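Local coordinates for amidohydrolase (Pseudomonas aeruginosa, PDB 2I5G) that is an amidohydrolase of the membrane dipeptidase (peptidase M19) family that probably cleaves dipeptides with the help of bound metal, at the interface of chains A and B. Numbering follows the deposited sequence. Chains: chain A/B, amidohydrolase.

Contact 1: the interface of chains A and B. Residues chain A 100-102, 125, 139-140, 143; chain B 265-266, 268-270.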
ATOM      1  N   ASP A 100      -4.086  -5.428  -5.016  1.00 10.65           N
ATOM      2  CA  ASP A 100      -4.715  -5.968  -3.811  1.00 10.01           C
ATOM      3  C   ASP A 100      -5.348  -7.327  -4.060  1.00  9.78           C
ATOM      4  O   ASP A 100      -6.181  -7.794  -3.289  1.00  9.75           O
ATOM      5  CB  ASP A 100      -5.776  -5.011  -3.284  1.00 11.49           C
ATOM      6  CG  ASP A 100      -6.897  -4.792  -4.269  1.00 13.14           C
ATOM      7  OD1 ASP A 100      -7.944  -4.244  -3.864  1.00 13.68           O
ATOM      8  OD2 ASP A 100      -6.725  -5.161  -5.450  1.00 15.46           O
ATOM      9  N   GLN A 101      -4.937  -7.971  -5.139  1.00  8.46           N
ATOM     10  CA  GLN A 101      -5.477  -9.271  -5.479  1.00  7.93           C
ATOM     11  C   GLN A 101      -4.457 -10.364  -5.227  1.00  8.11           C
ATOM     12  O   GLN A 101      -3.341 -10.294  -5.730  1.00  9.60           O
ATOM     13  CB  GLN A 101      -5.892  -9.275  -6.947  1.00 11.11           C
ATOM     14  CG  GLN A 101      -6.818  -8.136  -7.293  1.00  8.42           C
ATOM     15  CD  GLN A 101      -8.058  -8.145  -6.437  1.00  9.88           C
ATOM     16  OE1 GLN A 101      -8.816  -9.116  -6.428  1.00 11.93           O
ATOM     17  NE2 GLN A 101      -8.275  -7.065  -5.702  1.00  9.81           N
ATOM     18  N   ILE A 102      -4.847 -11.369  -4.450  1.00  6.33           N
ATOM     19  CA  ILE A 102      -3.970 -12.494  -4.147  1.00  7.73           C
ATOM     20  C   ILE A 102      -4.051 -13.444  -5.337  1.00  7.34           C
ATOM     21  O   ILE A 102      -3.229 -14.352  -5.493  1.00  7.25           O
ATOM     22  CB  ILE A 102      -4.423 -13.237  -2.859  1.00 15.76           C
ATOM     23  CG1 ILE A 102      -4.425 -12.269  -1.670  1.00 16.81           C
ATOM     24  CG2 ILE A 102      -3.482 -14.405  -2.559  1.00 15.48           C
ATOM     25  CD1 ILE A 102      -4.936 -12.887  -0.371  1.00 17.02           C
ATOM     26  N   LEU A 125       1.768  -2.653   0.113  1.00 12.54           N
ATOM     27  CA  LEU A 125       0.525  -3.098   0.727  1.00 10.59           C
ATOM     28  C   LEU A 125       0.945  -4.322   1.545  1.00 10.42           C
ATOM     29  O   LEU A 125       0.236  -4.737   2.459  1.00 10.06           O
ATOM     30  CB  LEU A 125      -0.523  -3.539  -0.309  1.00  3.52           C
ATOM     31  CG  LEU A 125      -1.311  -2.516  -1.126  1.00  3.39           C
ATOM     32  CD1 LEU A 125      -2.334  -3.246  -1.975  1.00  2.71           C
ATOM     33  CD2 LEU A 125      -2.000  -1.525  -0.217  1.00  2.30           C
ATOM     34  N   GLY A 139      -0.537  -7.806   7.315  1.00  6.11           N
ATOM     35  CA  GLY A 139      -1.373  -8.990   7.281  1.00  5.29           C
ATOM     36  C   GLY A 139      -1.513  -9.478   5.849  1.00  6.39           C
ATOM     37  O   GLY A 139      -1.267 -10.654   5.559  1.00  5.95           O
ATOM     38  N   PHE A 140      -1.904  -8.570   4.952  1.00  8.67           N
ATOM     39  CA  PHE A 140      -2.072  -8.895   3.540  1.00  7.68           C
ATOM     40  C   PHE A 140      -0.783  -9.510   2.993  1.00  8.34           C
ATOM     41  O   PHE A 140      -0.813 -10.420   2.158  1.00  7.88           O
ATOM     42  CB  PHE A 140      -2.424  -7.635   2.757  1.00  3.15           C
ATOM     43  CG  PHE A 140      -2.767  -7.887   1.320  1.00  3.57           C
ATOM     44  CD1 PHE A 140      -3.902  -8.615   0.977  1.00  4.99           C
ATOM     45  CD2 PHE A 140      -1.964  -7.384   0.301  1.00  4.20           C
ATOM     46  CE1 PHE A 140      -4.234  -8.838  -0.364  1.00  5.35           C
ATOM     47  CE2 PHE A 140      -2.289  -7.602  -1.047  1.00  4.21           C
ATOM     48  CZ  PHE A 140      -3.425  -8.329  -1.374  1.00  4.49           C
ATOM     49  N   GLU A 143      -0.443 -13.185   3.436  1.00 16.86           N
ATOM     50  CA  GLU A 143      -1.282 -13.955   2.534  1.00 15.71           C
ATOM     51  C   GLU A 143      -0.572 -14.031   1.192  1.00 15.52           C
ATOM     52  O   GLU A 143      -0.642 -15.046   0.498  1.00 17.69           O
ATOM     53  CB  GLU A 143      -2.656 -13.301   2.368  1.00 12.38           C
ATOM     54  CG  GLU A 143      -3.442 -13.183   3.663  1.00 11.42           C
ATOM     55  CD  GLU A 143      -4.921 -12.899   3.437  1.00 10.23           C
ATOM     56  OE1 GLU A 143      -5.636 -13.807   2.960  1.00  8.98           O
ATOM     57  OE2 GLU A 143      -5.364 -11.767   3.739  1.00  8.57           O
TER
ATOM     58  N   ASP B 265     -10.309  -8.352   4.552  1.00 14.77           N
ATOM     59  CA  ASP B 265      -9.324  -7.450   3.971  1.00 13.77           C
ATOM     60  C   ASP B 265      -9.461  -7.331   2.462  1.00 11.38           C
ATOM     61  O   ASP B 265      -9.753  -8.308   1.774  1.00 11.31           O
ATOM     62  CB  ASP B 265      -7.895  -7.873   4.331  1.00 12.00           C
ATOM     63  CG  ASP B 265      -6.867  -6.814   3.947  1.00 13.34           C
ATOM     64  OD1 ASP B 265      -7.085  -5.632   4.297  1.00 13.55           O
ATOM     65  OD2 ASP B 265      -5.850  -7.148   3.299  1.00 13.02           O
ATOM     66  N   LYS B 266      -9.254  -6.118   1.959  1.00  5.59           N
ATOM     67  CA  LYS B 266      -9.355  -5.857   0.535  1.00  6.17           C
ATOM     68  C   LYS B 266     -10.756  -6.227   0.049  1.00  7.62           C
ATOM     69  O   LYS B 266     -11.016  -6.257  -1.155  1.00  6.84           O
ATOM     70  CB  LYS B 266      -8.307  -6.678  -0.221  1.00  1.14           C
ATOM     71  CG  LYS B 266      -6.873  -6.434   0.226  1.00  1.14           C
ATOM     72  CD  LYS B 266      -6.398  -5.055  -0.160  1.00  1.14           C
ATOM     73  CE  LYS B 266      -5.010  -4.767   0.389  1.00  1.14           C
ATOM     74  NZ  LYS B 266      -4.993  -4.630   1.876  1.00  2.17           N
ATOM     75  N   TYR B 268     -12.267  -9.220   0.513  1.00 10.66           N
ATOM     76  CA  TYR B 268     -12.475 -10.641   0.201  1.00 11.09           C
ATOM     77  C   TYR B 268     -11.495 -11.611   0.864  1.00 11.00           C
ATOM     78  O   TYR B 268     -11.753 -12.813   0.918  1.00 10.56           O
ATOM     79  CB  TYR B 268     -12.370 -10.845  -1.309  1.00  6.14           C
ATOM     80  CG  TYR B 268     -10.950 -10.694  -1.809  1.00  4.90           C
ATOM     81  CD1 TYR B 268     -10.063 -11.765  -1.785  1.00  2.72           C
ATOM     82  CD2 TYR B 268     -10.470  -9.455  -2.240  1.00  5.54           C
ATOM     83  CE1 TYR B 268      -8.735 -11.607  -2.171  1.00  3.53           C
ATOM     84  CE2 TYR B 268      -9.150  -9.287  -2.625  1.00  4.38           C
ATOM     85  CZ  TYR B 268      -8.286 -10.366  -2.585  1.00  5.25           C
ATOM     86  OH  TYR B 268      -6.964 -10.193  -2.931  1.00  6.70           O
ATOM     87  N   ALA B 269     -10.374 -11.089   1.351  1.00 12.64           N
ATOM     88  CA  ALA B 269      -9.332 -11.911   1.963  1.00 13.01           C
ATOM     89  C   ALA B 269      -9.648 -12.473   3.349  1.00 13.26           C
ATOM     90  O   ALA B 269     -10.666 -13.131   3.544  1.00 14.80           O
ATOM     91  CB  ALA B 269      -8.015 -11.123   1.994  1.00 10.23           C
ATOM     92  N   ARG B 270      -8.764 -12.218   4.308  1.00 19.51           N
ATOM     93  CA  ARG B 270      -8.929 -12.718   5.671  1.00 18.95           C
ATOM     94  C   ARG B 270      -9.947 -11.901   6.479  1.00 20.74           C
ATOM     95  O   ARG B 270     -10.023 -10.676   6.356  1.00 20.29           O
ATOM     96  CB  ARG B 270      -7.563 -12.715   6.380  1.00 11.50           C
ATOM     97  CG  ARG B 270      -7.248 -11.441   7.178  1.00 12.27           C
ATOM     98  CD  ARG B 270      -5.745 -11.171   7.298  1.00 13.44           C
ATOM     99  NE  ARG B 270      -5.245 -10.457   6.123  1.00 16.72           N
ATOM    100  CZ  ARG B 270      -5.065  -9.142   6.054  1.00 17.76           C
ATOM    101  NH1 ARG B 270      -5.328  -8.366   7.093  1.00 21.82           N
ATOM    102  NH2 ARG B 270      -4.643  -8.595   4.927  1.00 18.32           N
TER
HETATM  103  O   HOH W   1     -10.551  -5.369  -3.782  1.00 23.29           O
HETATM  104  O   HOH W   2      -2.581  -4.360   3.068  1.00 25.20           O
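The packed part of this interface is built around A:Phe140, whose CG lies anti to the backbone N (chi1 -174°), holding the ring out toward chain B. B:Lys266 crosses it at about a right angle and brings CE over the centre of one face, 3.9 Å from the ring centroid in a CH-pi contact, with CG nearest the rim carbon CE1. Bends at chi2 and chi4 fold the lysine so that NZ turns back to its own B:Asp265, making a salt bridge on the syn lone pair of OD2. Beside the ring, water 2 joins NZ to A:Leu125 O. The same OD2 also pairs with NH2 of B:Arg270, so two cations share one carboxylate oxygen and probably keep it ionised. The arginine then reaches across: NE and A:Glu143 OE2, 2.7 Å apart, form a salt bridge that is also a hydrogen bond (155° at the hydrogen), the NE-H meeting the oxygen obliquely, out of the carboxylate plane, with the two planes 83° apart. One guanidinium face lies against the backbone of A:Gly139, the other against B:Asp265 CB.

Nearby, B:Tyr268 enters tip first. Its OH donates in the carbonyl plane, on a lone pair, to A:Asp100 O at 2.5 Å and accepts from A:Ile102 N at 2.9 Å, so backbone grips the phenol oxygen on both counts.

The looser side is bridged by water 1, which links A:Asp100 OD1 to the carbonyl B:Lys266 O, each at 2.8 Å, and weakly touches A:Gln101 NE2.

In the fold, chain B contributes the 3-10 helix 265-267 and the loop after it; chain A contributes the start of helix 139-151, the loop just before helix 103-110, and loop residue A:Leu125.

Contact 2: the interface of chains A and B. Residues chain A 126, 135-140; chain B 123, 132-133.
Hydrogen bonding centres on B:Glu132, which points its carboxylate at the start of chain A's helix 139-151. The side chain leaves with CG anti to the backbone N (chi1 157°) and runs on extended, so the acid group arrives at full reach. OE1 accepts the backbone N-H of A:Gly139 at 2.6 Å; the donor stands above the carboxylate plane, and the bond is bent, 135° at the hydrogen. The other oxygen, OE2, is held from its own side by B:Gln123 N, 3.1 Å away and nearly in line with the C-O axis. Together with the OE1 and water bonds, this backbone bond probably helps hold the carboxylate in place.

Water extends the same grip by one residue. Water 3 lies 2.8 Å from B:Glu132 OE2 and 3.2 Å from A:Phe140 N, the latter contact almost straight at 168°. Two successive amides of the first helical turn are thereby met by one carboxylate, one directly and one through water. A negative group at this N-terminal end would be favoured by the helix dipole, and its acid form is probably disfavoured as a result.

Looser polar contacts lie toward the glycine stretch before the helix. B:Arg133, bent at chi2 and chi3, brings NH1 to A:Gly135 O in a weak bond of 3.5 Å, and the backbone around A:Gly136 and A:Leu137 lies at the guanidinium edge, in plane.

Van der Waals contact is slight: A:Ser138 CB touches CD of the poorly ordered B:Gln123 at 3.9 Å. The serine OG makes a weak bond to A:Val126 O in its own chain and a weak one to water 3.

The site caps the N-terminus of helix 139-151 with an acid from the partner, and so probably helps hold the two chains of the deposited assembly together.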
ATOM      1  N   VAL A 126       2.111  -4.888   1.216  1.00 10.83           N
ATOM      2  CA  VAL A 126       2.596  -6.079   1.914  1.00 11.82           C
ATOM      3  C   VAL A 126       3.666  -5.830   2.981  1.00 11.39           C
ATOM      4  O   VAL A 126       3.694  -6.505   4.008  1.00 12.87           O
ATOM      5  CB  VAL A 126       3.124  -7.133   0.911  1.00 13.98           C
ATOM      6  CG1 VAL A 126       2.106  -7.334  -0.199  1.00 15.33           C
ATOM      7  CG2 VAL A 126       4.457  -6.711   0.339  1.00 14.58           C
ATOM      8  N   GLY A 135       7.704  -0.777   8.895  1.00 23.00           N
ATOM      9  CA  GLY A 135       6.617  -1.219   9.758  1.00 21.10           C
ATOM     10  C   GLY A 135       6.438  -2.721   9.925  1.00 21.34           C
ATOM     11  O   GLY A 135       5.629  -3.165  10.738  1.00 22.45           O
ATOM     12  N   GLY A 136       7.188  -3.511   9.163  1.00  9.11           N
ATOM     13  CA  GLY A 136       7.074  -4.952   9.262  1.00  6.38           C
ATOM     14  C   GLY A 136       6.158  -5.507   8.197  1.00  6.87           C
ATOM     15  O   GLY A 136       5.558  -4.749   7.427  1.00  6.81           O
ATOM     16  N   LEU A 137       6.053  -6.831   8.149  1.00  9.13           N
ATOM     17  CA  LEU A 137       5.200  -7.513   7.182  1.00  9.45           C
ATOM     18  C   LEU A 137       3.736  -7.324   7.583  1.00  9.50           C
ATOM     19  O   LEU A 137       3.344  -7.630   8.717  1.00 10.29           O
ATOM     20  CB  LEU A 137       5.548  -9.000   7.153  1.00 13.17           C
ATOM     21  CG  LEU A 137       4.789  -9.854   6.142  1.00 15.42           C
ATOM     22  CD1 LEU A 137       4.998  -9.302   4.738  1.00 14.77           C
ATOM     23  CD2 LEU A 137       5.275 -11.287   6.237  1.00 14.49           C
ATOM     24  N   SER A 138       2.928  -6.817   6.657  1.00  6.67           N
ATOM     25  CA  SER A 138       1.518  -6.571   6.953  1.00  6.22           C
ATOM     26  C   SER A 138       0.727  -7.866   6.901  1.00  5.21           C
ATOM     27  O   SER A 138       1.254  -8.898   6.497  1.00  4.00           O
ATOM     28  CB  SER A 138       0.919  -5.578   5.949  1.00 11.22           C
ATOM     29  OG  SER A 138       0.538  -6.225   4.747  1.00 11.90           O
ATOM     30  N   GLY A 139      -0.537  -7.806   7.315  1.00  6.11           N
ATOM     31  CA  GLY A 139      -1.373  -8.990   7.281  1.00  5.29           C
ATOM     32  C   GLY A 139      -1.513  -9.478   5.849  1.00  6.39           C
ATOM     33  O   GLY A 139      -1.267 -10.654   5.559  1.00  5.95           O
ATOM     34  N   PHE A 140      -1.904  -8.570   4.952  1.00  8.67           N
ATOM     35  CA  PHE A 140      -2.072  -8.895   3.540  1.00  7.68           C
ATOM     36  C   PHE A 140      -0.783  -9.510   2.993  1.00  8.34           C
ATOM     37  O   PHE A 140      -0.813 -10.420   2.158  1.00  7.88           O
ATOM     38  CB  PHE A 140      -2.424  -7.635   2.757  1.00  3.15           C
ATOM     39  CG  PHE A 140      -2.767  -7.887   1.320  1.00  3.57           C
ATOM     40  CD1 PHE A 140      -3.902  -8.615   0.977  1.00  4.99           C
ATOM     41  CD2 PHE A 140      -1.964  -7.384   0.301  1.00  4.20           C
ATOM     42  CE1 PHE A 140      -4.234  -8.838  -0.364  1.00  5.35           C
ATOM     43  CE2 PHE A 140      -2.289  -7.602  -1.047  1.00  4.21           C
ATOM     44  CZ  PHE A 140      -3.425  -8.329  -1.374  1.00  4.49           C
TER
ATOM     45  N   GLN B 123      -3.281  -2.081   6.311  1.00 21.53           N
ATOM     46  CA  GLN B 123      -2.213  -1.273   5.735  1.00 22.31           C
ATOM     47  C   GLN B 123      -2.541  -0.665   4.388  1.00 22.00           C
ATOM     48  O   GLN B 123      -3.214  -1.272   3.558  1.00 22.60           O
ATOM     49  CB  GLN B 123      -0.908  -2.067   5.631  1.00 30.38           C
ATOM     50  CG  GLN B 123       0.250  -1.224   5.102  1.00 33.59           C
ATOM     51  CD  GLN B 123       1.612  -1.718   5.554  1.00 35.76           C
ATOM     52  OE1 GLN B 123       1.869  -1.849   6.752  1.00 38.18           O
ATOM     53  NE2 GLN B 123       2.498  -1.980   4.597  1.00 34.54           N
ATOM     54  N   GLU B 132      -4.840  -3.846  13.008  1.00 16.62           N
ATOM     55  CA  GLU B 132      -3.559  -4.470  12.649  1.00 16.41           C
ATOM     56  C   GLU B 132      -2.380  -3.626  13.127  1.00 15.52           C
ATOM     57  O   GLU B 132      -2.484  -2.408  13.204  1.00 16.07           O
ATOM     58  CB  GLU B 132      -3.504  -4.694  11.120  1.00 17.08           C
ATOM     59  CG  GLU B 132      -2.118  -4.805  10.491  1.00 18.21           C
ATOM     60  CD  GLU B 132      -2.156  -5.254   9.018  1.00 20.52           C
ATOM     61  OE1 GLU B 132      -2.191  -6.482   8.761  1.00 19.38           O
ATOM     62  OE2 GLU B 132      -2.157  -4.383   8.115  1.00 17.26           O
ATOM     63  N   ARG B 133      -1.274  -4.282  13.474  1.00 16.68           N
ATOM     64  CA  ARG B 133      -0.063  -3.591  13.922  1.00 18.07           C
ATOM     65  C   ARG B 133       0.118  -2.315  13.091  1.00 17.65           C
ATOM     66  O   ARG B 133       0.381  -2.385  11.895  1.00 18.97           O
ATOM     67  CB  ARG B 133       1.148  -4.512  13.734  1.00 15.37           C
ATOM     68  CG  ARG B 133       2.498  -3.859  13.986  1.00 15.46           C
ATOM     69  CD  ARG B 133       3.564  -4.504  13.105  1.00 17.26           C
ATOM     70  NE  ARG B 133       3.922  -5.848  13.540  1.00 17.39           N
ATOM     71  CZ  ARG B 133       4.518  -6.752  12.768  1.00 19.28           C
ATOM     72  NH1 ARG B 133       4.821  -6.468  11.509  1.00 22.25           N
ATOM     73  NH2 ARG B 133       4.812  -7.947  13.257  1.00 22.01           N
TER
HETATM   74  O   HOH W   3      -2.775  -5.507   5.572  1.00 18.59           O

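Contact 1 and contact 2 are neighbouring patches of one two-fold interface, their C-alpha centres about 10 Å apart. They share A:Gly139 and A:Phe140, so the start of helix 139-151 is engaged by separate parts of chain B: residues 265-266 and 268-270 in contact 1, and 123 and 132-133 in contact 2. Symmetry repeats both with the chains exchanged, so each subunit offers its helix start and also supplies the groups that meet its partner's. The two-fold repeat would suit a dimer, but the structure alone does not show that it is the biological one.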